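Side-chain contacts in periplasmic binding protein (Sulfurospirillum deleyianum, PDB 4PAG), which probably captures a small solute in the periplasm for delivery to an ABC transporter, and holds histidine in its pocket: residues Pro80-Ile85 with Ala110-Pro115; Lys172-Glu177 with Glu220-Tyr225; Gly280-Ala285 with Thr291-Lys296. All coordinates share one frame; numbering follows the deposited sequence.

Contact 1 of 3, residues Pro80-Ile85 with Ala110-Pro115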
loop_
_atom_site.group_PDB
_atom_site.type_symbol
_atom_site.label_atom_id
_atom_site.label_comp_id
_atom_site.label_asym_id
_atom_site.label_seq_id
_atom_site.Cartn_x
_atom_site.Cartn_y
_atom_site.Cartn_z
ATOM N N PRO A 80 -17.813 -3.795 -7.160
ATOM C CA PRO A 80 -18.198 -4.841 -6.202
ATOM C C PRO A 80 -19.229 -5.837 -6.735
ATOM O O PRO A 80 -20.094 -5.467 -7.525
ATOM C CB PRO A 80 -18.806 -4.042 -5.046
ATOM C CG PRO A 80 -19.356 -2.832 -5.708
ATOM C CD PRO A 80 -18.336 -2.478 -6.750
ATOM N N ASN A 81 -19.131 -7.087 -6.290
ATOM C CA ASN A 81 -20.183 -8.080 -6.524
ATOM C C ASN A 81 -21.208 -7.986 -5.391
ATOM O O ASN A 81 -21.146 -8.740 -4.418
ATOM C CB ASN A 81 -19.584 -9.487 -6.604
ATOM C CG ASN A 81 -20.577 -10.525 -7.088
ATOM O OD1 ASN A 81 -21.794 -10.326 -7.041
ATOM N ND2 ASN A 81 -20.058 -11.655 -7.541
ATOM N N LEU A 82 -22.143 -7.051 -5.528
ATOM C CA LEU A 82 -23.096 -6.732 -4.457
ATOM C C LEU A 82 -23.956 -7.928 -4.022
ATOM O O LEU A 82 -24.153 -8.152 -2.821
ATOM C CB LEU A 82 -23.972 -5.539 -4.872
ATOM C CG LEU A 82 -23.217 -4.213 -5.097
ATOM C CD1 LEU A 82 -24.148 -3.071 -5.496
ATOM C CD2 LEU A 82 -22.418 -3.814 -3.867
ATOM N N GLU A 83 -24.435 -8.706 -4.989
ATOM C CA GLU A 83 -25.268 -9.869 -4.693
ATOM C C GLU A 83 -24.492 -10.896 -3.870
ATOM O O GLU A 83 -25.012 -11.446 -2.905
ATOM C CB GLU A 83 -25.789 -10.528 -5.982
ATOM C CG GLU A 83 -26.668 -9.641 -6.860
ATOM C CD GLU A 83 -25.892 -8.813 -7.885
ATOM O OE1 GLU A 83 -24.675 -8.561 -7.692
ATOM O OE2 GLU A 83 -26.509 -8.401 -8.891
ATOM N N ALA A 84 -23.243 -11.143 -4.259
ATOM C CA ALA A 84 -22.392 -12.118 -3.576
ATOM C C ALA A 84 -21.995 -11.645 -2.178
ATOM O O ALA A 84 -22.002 -12.419 -1.219
ATOM C CB ALA A 84 -21.148 -12.393 -4.406
ATOM N N ILE A 85 -21.646 -10.369 -2.064
ATOM C CA ILE A 85 -21.336 -9.793 -0.760
ATOM C C ILE A 85 -22.545 -9.960 0.157
ATOM O O ILE A 85 -22.422 -10.485 1.262
ATOM C CB ILE A 85 -20.940 -8.311 -0.873
ATOM C CG1 ILE A 85 -19.593 -8.192 -1.596
ATOM C CG2 ILE A 85 -20.835 -7.677 0.508
ATOM C CD1 ILE A 85 -19.317 -6.814 -2.161
ATOM N N ALA A 110 -25.770 1.362 1.026
ATOM C CA ALA A 110 -27.182 1.578 1.353
ATOM C C ALA A 110 -28.039 0.469 0.749
ATOM O O ALA A 110 -28.927 -0.080 1.394
ATOM C CB ALA A 110 -27.647 2.936 0.851
ATOM N N ARG A 111 -27.745 0.141 -0.499
ATOM C CA ARG A 111 -28.429 -0.931 -1.206
ATOM C C ARG A 111 -28.246 -2.287 -0.523
ATOM O O ARG A 111 -29.198 -3.055 -0.401
ATOM C CB ARG A 111 -27.903 -0.974 -2.632
ATOM C CG ARG A 111 -28.512 -2.029 -3.520
ATOM C CD ARG A 111 -27.927 -1.864 -4.899
ATOM N NE ARG A 111 -28.099 -3.056 -5.705
ATOM C CZ ARG A 111 -27.559 -3.220 -6.907
ATOM N NH1 ARG A 111 -26.808 -2.260 -7.447
ATOM N NH2 ARG A 111 -27.771 -4.348 -7.570
ATOM N N ILE A 112 -27.022 -2.552 -0.073
ATOM C CA ILE A 112 -26.652 -3.813 0.578
ATOM C C ILE A 112 -27.259 -3.959 1.968
ATOM O O ILE A 112 -27.666 -5.057 2.347
ATOM C CB ILE A 112 -25.108 -3.945 0.685
ATOM C CG1 ILE A 112 -24.492 -4.152 -0.699
ATOM C CG2 ILE A 112 -24.699 -5.089 1.604
ATOM C CD1 ILE A 112 -25.059 -5.327 -1.469
ATOM N N SER A 113 -27.286 -2.869 2.731
ATOM C CA SER A 113 -27.861 -2.868 4.081
ATOM C C SER A 113 -27.135 -3.834 5.038
ATOM O O SER A 113 -27.763 -4.587 5.776
ATOM C CB SER A 113 -29.377 -3.148 4.013
ATOM O OG SER A 113 -29.932 -3.427 5.285
ATOM N N ILE A 114 -25.803 -3.806 4.989
ATOM C CA ILE A 114 -24.938 -4.485 5.963
ATOM C C ILE A 114 -24.202 -3.378 6.722
ATOM O O ILE A 114 -23.808 -2.393 6.106
ATOM C CB ILE A 114 -23.896 -5.396 5.264
ATOM C CG1 ILE A 114 -24.578 -6.563 4.530
ATOM C CG2 ILE A 114 -22.869 -5.935 6.264
ATOM C CD1 ILE A 114 -24.971 -7.724 5.415
ATOM N N PRO A 115 -24.020 -3.518 8.050
ATOM C CA PRO A 115 -23.238 -2.532 8.809
ATOM C C PRO A 115 -21.862 -2.258 8.188
ATOM O O PRO A 115 -21.166 -3.198 7.813
ATOM C CB PRO A 115 -23.068 -3.208 10.172
ATOM C CG PRO A 115 -24.286 -4.053 10.310
ATOM C CD PRO A 115 -24.566 -4.569 8.930
#

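Contact 2 of 3, residues Lys172-Glu177 with Glu220-Tyr225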
loop_
_atom_site.group_PDB
_atom_site.type_symbol
_atom_site.label_atom_id
_atom_site.label_comp_id
_atom_site.label_asym_id
_atom_site.label_seq_id
_atom_site.Cartn_x
_atom_site.Cartn_y
_atom_site.Cartn_z
ATOM N N LYS A 172 15.380 14.407 -5.938
ATOM C CA LYS A 172 14.369 14.389 -6.997
ATOM C C LYS A 172 14.103 12.954 -7.451
ATOM O O LYS A 172 15.035 12.208 -7.770
ATOM C CB LYS A 172 14.802 15.245 -8.184
ATOM C CG LYS A 172 14.895 16.732 -7.867
ATOM C CD LYS A 172 15.707 17.485 -8.910
ATOM C CE LYS A 172 15.024 17.522 -10.264
ATOM N NZ LYS A 172 15.960 17.977 -11.338
ATOM N N VAL A 173 12.829 12.571 -7.474
ATOM C CA VAL A 173 12.446 11.213 -7.827
ATOM C C VAL A 173 11.300 11.205 -8.850
ATOM O O VAL A 173 10.352 11.997 -8.763
ATOM C CB VAL A 173 12.118 10.365 -6.558
ATOM C CG1 VAL A 173 11.039 11.005 -5.697
ATOM C CG2 VAL A 173 11.712 8.945 -6.926
ATOM N N TYR A 174 11.418 10.308 -9.827
ATOM C CA TYR A 174 10.384 10.048 -10.808
ATOM C C TYR A 174 9.818 8.660 -10.553
ATOM O O TYR A 174 10.556 7.682 -10.476
ATOM C CB TYR A 174 10.946 10.133 -12.232
ATOM C CG TYR A 174 9.932 9.787 -13.296
ATOM C CD1 TYR A 174 8.813 10.588 -13.496
ATOM C CD2 TYR A 174 10.070 8.648 -14.083
ATOM C CE1 TYR A 174 7.870 10.272 -14.453
ATOM C CE2 TYR A 174 9.127 8.321 -15.049
ATOM C CZ TYR A 174 8.032 9.143 -15.227
ATOM O OH TYR A 174 7.092 8.853 -16.173
ATOM N N TYR A 175 8.500 8.584 -10.408
ATOM C CA TYR A 175 7.809 7.315 -10.217
ATOM C C TYR A 175 7.363 6.809 -11.582
ATOM O O TYR A 175 6.443 7.358 -12.183
ATOM C CB TYR A 175 6.614 7.523 -9.285
ATOM C CG TYR A 175 5.809 6.288 -8.940
ATOM C CD1 TYR A 175 6.390 5.024 -8.875
ATOM C CD2 TYR A 175 4.455 6.399 -8.650
ATOM C CE1 TYR A 175 5.639 3.902 -8.541
ATOM C CE2 TYR A 175 3.698 5.292 -8.318
ATOM C CZ TYR A 175 4.285 4.044 -8.269
ATOM O OH TYR A 175 3.502 2.952 -7.947
ATOM N N ALA A 176 8.044 5.784 -12.086
ATOM C CA ALA A 176 7.810 5.315 -13.448
ATOM C C ALA A 176 6.823 4.168 -13.440
ATOM O O ALA A 176 7.123 3.086 -12.956
ATOM C CB ALA A 176 9.113 4.886 -14.099
ATOM N N GLU A 177 5.642 4.413 -13.992
ATOM C CA GLU A 177 4.591 3.413 -14.039
ATOM C C GLU A 177 4.334 2.988 -15.475
ATOM O O GLU A 177 4.785 3.644 -16.418
ATOM C CB GLU A 177 3.323 3.982 -13.416
ATOM C CG GLU A 177 3.456 4.263 -11.930
ATOM C CD GLU A 177 2.175 4.837 -11.361
ATOM O OE1 GLU A 177 1.853 5.991 -11.741
ATOM O OE2 GLU A 177 1.500 4.138 -10.563
ATOM N N GLU A 220 10.339 13.103 -23.382
ATOM C CA GLU A 220 10.988 14.404 -23.427
ATOM C C GLU A 220 10.793 15.163 -22.104
ATOM O O GLU A 220 11.702 15.832 -21.616
ATOM C CB GLU A 220 10.471 15.189 -24.641
ATOM C CG GLU A 220 10.931 14.621 -25.998
ATOM C CD GLU A 220 10.348 13.241 -26.379
ATOM O OE1 GLU A 220 9.191 12.898 -25.996
ATOM O OE2 GLU A 220 11.060 12.486 -27.095
ATOM N N GLN A 221 9.617 15.008 -21.506
ATOM C CA GLN A 221 9.310 15.593 -20.205
ATOM C C GLN A 221 10.133 14.976 -19.062
ATOM O O GLN A 221 10.567 15.677 -18.148
ATOM C CB GLN A 221 7.823 15.424 -19.901
ATOM C CG GLN A 221 7.378 16.168 -18.654
ATOM C CD GLN A 221 7.578 17.658 -18.801
ATOM O OE1 GLN A 221 7.031 18.260 -19.709
ATOM N NE2 GLN A 221 8.370 18.254 -17.924
ATOM N N ILE A 222 10.334 13.665 -19.111
ATOM C CA ILE A 222 11.145 12.973 -18.095
ATOM C C ILE A 222 12.593 13.475 -18.143
ATOM O O ILE A 222 13.205 13.724 -17.103
ATOM C CB ILE A 222 11.093 11.444 -18.270
ATOM C CG1 ILE A 222 9.658 10.945 -18.057
ATOM C CG2 ILE A 222 12.053 10.757 -17.299
ATOM C CD1 ILE A 222 9.383 9.556 -18.596
ATOM N N ILE A 223 13.124 13.642 -19.350
ATOM C CA ILE A 223 14.449 14.248 -19.518
ATOM C C ILE A 223 14.506 15.623 -18.857
ATOM O O ILE A 223 15.468 15.924 -18.141
ATOM C CB ILE A 223 14.846 14.371 -21.002
ATOM C CG1 ILE A 223 15.063 12.989 -21.611
ATOM C CG2 ILE A 223 16.106 15.225 -21.156
ATOM C CD1 ILE A 223 15.284 13.014 -23.111
ATOM N N LEU A 224 13.488 16.451 -19.086
ATOM C CA LEU A 224 13.438 17.787 -18.477
ATOM C C LEU A 224 13.423 17.710 -16.960
ATOM O O LEU A 224 14.106 18.485 -16.298
ATOM C CB LEU A 224 12.223 18.589 -18.959
ATOM C CG LEU A 224 12.283 19.079 -20.399
ATOM C CD1 LEU A 224 10.928 19.621 -20.830
ATOM C CD2 LEU A 224 13.372 20.139 -20.574
ATOM N N TYR A 225 12.653 16.766 -16.416
ATOM C CA TYR A 225 12.554 16.600 -14.975
ATOM C C TYR A 225 13.890 16.202 -14.324
ATOM O O TYR A 225 14.124 16.519 -13.158
ATOM C CB TYR A 225 11.454 15.587 -14.611
ATOM C CG TYR A 225 10.009 16.071 -14.736
ATOM C CD1 TYR A 225 9.663 17.414 -14.558
ATOM C CD2 TYR A 225 8.972 15.158 -14.961
ATOM C CE1 TYR A 225 8.341 17.836 -14.644
ATOM C CE2 TYR A 225 7.641 15.569 -15.041
ATOM C CZ TYR A 225 7.332 16.907 -14.887
ATOM O OH TYR A 225 6.017 17.328 -14.963
HETATM O O HOH W 1 14.785 19.507 -13.544
#

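Contact 3 of 3, residues Gly280-Ala285 with Thr291-Lys296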
loop_
_atom_site.group_PDB
_atom_site.type_symbol
_atom_site.label_atom_id
_atom_site.label_comp_id
_atom_site.label_asym_id
_atom_site.label_seq_id
_atom_site.Cartn_x
_atom_site.Cartn_y
_atom_site.Cartn_z
ATOM N N GLY A 280 7.830 -0.043 3.101
ATOM C CA GLY A 280 8.134 0.473 1.771
ATOM C C GLY A 280 8.701 1.875 1.754
ATOM O O GLY A 280 9.572 2.181 0.945
ATOM N N ALA A 281 8.205 2.744 2.634
ATOM C CA ALA A 281 8.728 4.113 2.709
ATOM C C ALA A 281 10.169 4.128 3.225
ATOM O O ALA A 281 10.974 4.958 2.799
ATOM C CB ALA A 281 7.835 4.983 3.567
ATOM N N HIS A 282 10.502 3.203 4.119
ATOM C CA HIS A 282 11.898 3.040 4.548
ATOM C C HIS A 282 12.780 2.564 3.401
ATOM O O HIS A 282 13.886 3.088 3.189
ATOM C CB HIS A 282 12.018 2.085 5.735
ATOM C CG HIS A 282 11.825 2.753 7.055
ATOM N ND1 HIS A 282 12.841 3.420 7.703
ATOM C CD2 HIS A 282 10.731 2.877 7.841
ATOM C CE1 HIS A 282 12.384 3.920 8.836
ATOM N NE2 HIS A 282 11.105 3.605 8.941
ATOM N N TRP A 283 12.295 1.575 2.663
ATOM C CA TRP A 283 13.003 1.101 1.472
ATOM C C TRP A 283 13.258 2.250 0.493
ATOM O O TRP A 283 14.390 2.430 0.011
ATOM C CB TRP A 283 12.224 -0.029 0.803
ATOM C CG TRP A 283 12.805 -0.458 -0.503
ATOM C CD1 TRP A 283 13.898 -1.257 -0.689
ATOM C CD2 TRP A 283 12.335 -0.111 -1.806
ATOM N NE1 TRP A 283 14.131 -1.433 -2.025
ATOM C CE2 TRP A 283 13.193 -0.734 -2.736
ATOM C CE3 TRP A 283 11.279 0.670 -2.283
ATOM C CZ2 TRP A 283 13.018 -0.614 -4.111
ATOM C CZ3 TRP A 283 11.117 0.803 -3.653
ATOM C CH2 TRP A 283 11.983 0.159 -4.550
ATOM N N ILE A 284 12.220 3.035 0.209
ATOM C CA ILE A 284 12.377 4.239 -0.626
ATOM C C ILE A 284 13.433 5.208 -0.048
ATOM O O ILE A 284 14.303 5.702 -0.785
ATOM C CB ILE A 284 11.040 4.998 -0.821
ATOM C CG1 ILE A 284 10.076 4.184 -1.693
ATOM C CG2 ILE A 284 11.271 6.345 -1.482
ATOM C CD1 ILE A 284 8.641 4.661 -1.601
ATOM N N ALA A 285 13.354 5.494 1.250
ATOM C CA ALA A 285 14.323 6.399 1.887
ATOM C C ALA A 285 15.765 5.908 1.717
ATOM O O ALA A 285 16.685 6.706 1.462
ATOM C CB ALA A 285 13.997 6.579 3.364
ATOM N N THR A 291 23.655 7.524 1.433
ATOM C CA THR A 291 24.699 7.860 2.396
ATOM C C THR A 291 24.146 8.364 3.736
ATOM O O THR A 291 24.779 8.170 4.766
ATOM C CB THR A 291 25.688 8.887 1.816
ATOM O OG1 THR A 291 24.997 10.100 1.499
ATOM C CG2 THR A 291 26.340 8.337 0.565
ATOM N N ARG A 292 22.974 8.993 3.734
ATOM C CA ARG A 292 22.415 9.583 4.959
ATOM C C ARG A 292 21.470 8.638 5.713
ATOM O O ARG A 292 21.341 8.746 6.926
ATOM C CB ARG A 292 21.666 10.880 4.645
ATOM C CG ARG A 292 22.523 12.055 4.168
ATOM C CD ARG A 292 21.728 12.871 3.149
ATOM N NE ARG A 292 22.112 14.275 3.035
ATOM C CZ ARG A 292 21.838 15.221 3.934
ATOM N NH1 ARG A 292 21.210 14.934 5.070
ATOM N NH2 ARG A 292 22.224 16.466 3.711
ATOM N N TYR A 293 20.800 7.730 5.011
ATOM C CA TYR A 293 19.814 6.851 5.661
ATOM C C TYR A 293 20.504 6.031 6.754
ATOM O O TYR A 293 21.394 5.258 6.462
ATOM C CB TYR A 293 19.147 5.935 4.633
ATOM C CG TYR A 293 18.106 5.017 5.222
ATOM C CD1 TYR A 293 16.840 5.489 5.558
ATOM C CD2 TYR A 293 18.381 3.675 5.437
ATOM C CE1 TYR A 293 15.881 4.641 6.104
ATOM C CE2 TYR A 293 17.431 2.827 5.980
ATOM C CZ TYR A 293 16.189 3.317 6.307
ATOM O OH TYR A 293 15.269 2.459 6.847
ATOM N N PRO A 294 20.097 6.205 8.021
ATOM C CA PRO A 294 20.876 5.663 9.131
ATOM C C PRO A 294 20.527 4.247 9.605
ATOM O O PRO A 294 21.164 3.763 10.533
ATOM C CB PRO A 294 20.580 6.662 10.250
ATOM C CG PRO A 294 19.166 7.021 10.013
ATOM C CD PRO A 294 18.982 7.032 8.515
ATOM N N TYR A 295 19.542 3.590 8.999
ATOM C CA TYR A 295 19.129 2.251 9.439
ATOM C C TYR A 295 19.634 1.165 8.496
ATOM O O TYR A 295 20.145 1.457 7.416
ATOM C CB TYR A 295 17.602 2.188 9.577
ATOM C CG TYR A 295 17.085 3.241 10.528
ATOM C CD1 TYR A 295 17.318 3.134 11.901
ATOM C CD2 TYR A 295 16.405 4.363 10.061
ATOM C CE1 TYR A 295 16.868 4.109 12.786
ATOM C CE2 TYR A 295 15.957 5.342 10.937
ATOM C CZ TYR A 295 16.193 5.205 12.294
ATOM O OH TYR A 295 15.754 6.171 13.153
ATOM N N LYS A 296 19.514 -0.085 8.932
ATOM C CA LYS A 296 19.856 -1.234 8.106
ATOM C C LYS A 296 18.560 -1.786 7.531
ATOM O O LYS A 296 17.772 -2.426 8.233
ATOM C CB LYS A 296 20.609 -2.277 8.930
ATOM C CG LYS A 296 21.940 -1.736 9.451
ATOM C CD LYS A 296 22.269 -2.190 10.865
ATOM C CE LYS A 296 23.211 -3.381 10.895
ATOM N NZ LYS A 296 23.931 -3.464 12.200
#

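Contact 1 of 3, residues Pro80-Ile85 with Ala110-Pro115
R111 and I112, on the last turn of helix 99-112, close on L82 at the start of helix 82-88; the nearest CA atoms of the two segments, those of L82 and I112, are 6.8 Å apart. R111 comes first along 110-115. Its CG stands anti to the backbone N (chi1 -180°) and its chain runs extended from CG to NE, which carries the guanidinium across L82 at about a right angle. CD1 of L82 sits over one face of that group, near its rim, with NH1 of R111 3.4 Å from this methyl. The end of E83 comes back toward the guanidinium, but its OE2 stays 4.4 Å from NH2 of R111, too far for a salt bridge. I112 follows and contributes its CG1 branch: CD1 of I112 lies 3.6 Å from CB of L82 and also touches the backbone O of that residue. CG1 of I112 meets CD2 of L82 at 3.8 Å. S113 then leaves the helix with positive phi, and I114 packs on I93 of strand 92-96, as does I85. Within 80-85, N81 caps its own helix: A84 N donates to OD1 of N81 at 3.2 Å, approaching from above the carbonyl plane. W74 and D108 also touch L82. The joint between the two helices is therefore mainly apolar, one leucine touched by an isoleucine at CB and CD2 and by the face of a guanidinium at CD1; the E83-R111 pair, both exposed, can add at most a long-range attraction that solvent would probably weaken.

Contact 2 of 3, residues Lys172-Glu177 with Glu220-Tyr225
Y174 and I222 join strand 172-176, an inner strand of a four-stranded parallel sheet, to helix 219-225 packed against it, an alpha/beta layering in keeping with the periplasmic binding protein family. CG1 of I222 stands over the face of the Y174 ring, 4.1 Å from its centroid and 26° off the normal, a CH-pi contact. CD1 of I222 continues to the phenol end, 3.7 Å from CZ of Y174. The two side chains cross at about a right angle, the tyrosine having been sent toward the helix by a chi1 of 176°, with CG anti to the backbone N. At the edge of the contact K172, its chain bent at chi3, brings its ammonium to the C-terminal end of the helix: NZ of K172 donates to Y225 O at 3.0 Å, tilted 29° from the carbonyl plane. Farther out, the Y174 hydroxyl is hydrogen-bonded to the backbone O of G181, which ties down the far end of the ring, and V217 packs on the same side chain. Replacing Y174 by an alanine would remove the ring and hydroxyl, and is likely to leave I222 CG1 without the aromatic face it rests on and G181 O without this partner. K172 N is hydrogen-bonded to OE2 of E228, and Y225 OH to H204 ND1. D226 O is a further acceptor for NZ of K172, which also donates to a water 2.9 Å from NZ that in turn donates to L224 O.

Contact 3 of 3, residues Gly280-Ala285 with Thr291-Lys296
H282 and Y293 meet rim to rim in an aromatic cluster, completed by Y295, that joins helix 277-288 to the loop leading into helix 297-309. The H282 and Y293 rings have centroids 5.9 Å apart and planes at 70°, and neither covers the face of the other. Each instead presents its edge: ND1 of H282 lies in the plane of the tyrosine ring, and CZ of Y293 lies in the plane of the imidazole. That mutual edge approach brings ND1 of H282 to 2.7 Å from OH of Y293, a hydrogen bond in which either group could be the donor. Y293 reaches the helix because its CG is anti to the backbone N (chi1 -179°), which sends the side chain to the helix, crossing that of H282 at about a right angle. On the way its CD1 passes 3.8 Å from CB of A285, one helical turn beyond H282, so the phenol ring has an apolar neighbour as well as a polar one. Y295 approaches H282 obliquely, with CD2 of Y295 4.2 Å from CE1 of H282; P294 CG lies over one face of the Y295 ring. Helix 141-163 adds Y154, whose ring meets H282 edge-to-face, and K300 of the next helix makes a cation-pi contact with Y295. Both imidazole nitrogens of H282 are engaged, ND1 with Y293 OH and NE2 with the backbone O of Y154.

Overall arrangement
The contacts follow one another along the chain, each closing before the next opens. Contact 1 lies on the other side of the chain's centre from contacts 2 and 3, its centre about 41 Å from that of contact 2 and about 42 Å from that of contact 3. Contacts 2 and 3 are closer, centres about 21 Å apart and nearest atoms about 6 Å apart, without touching. Contact 1 joins helices 82-88 and 99-112 beside strand 92-96, contact 2 joins the parallel sheet to helix 219-225, and contact 3 joins helix 277-288 to the loop before helix 297-309. This separation is consistent with the two-lobed build of periplasmic binding proteins, with contact 1 probably in one lobe and contact 2 in the other.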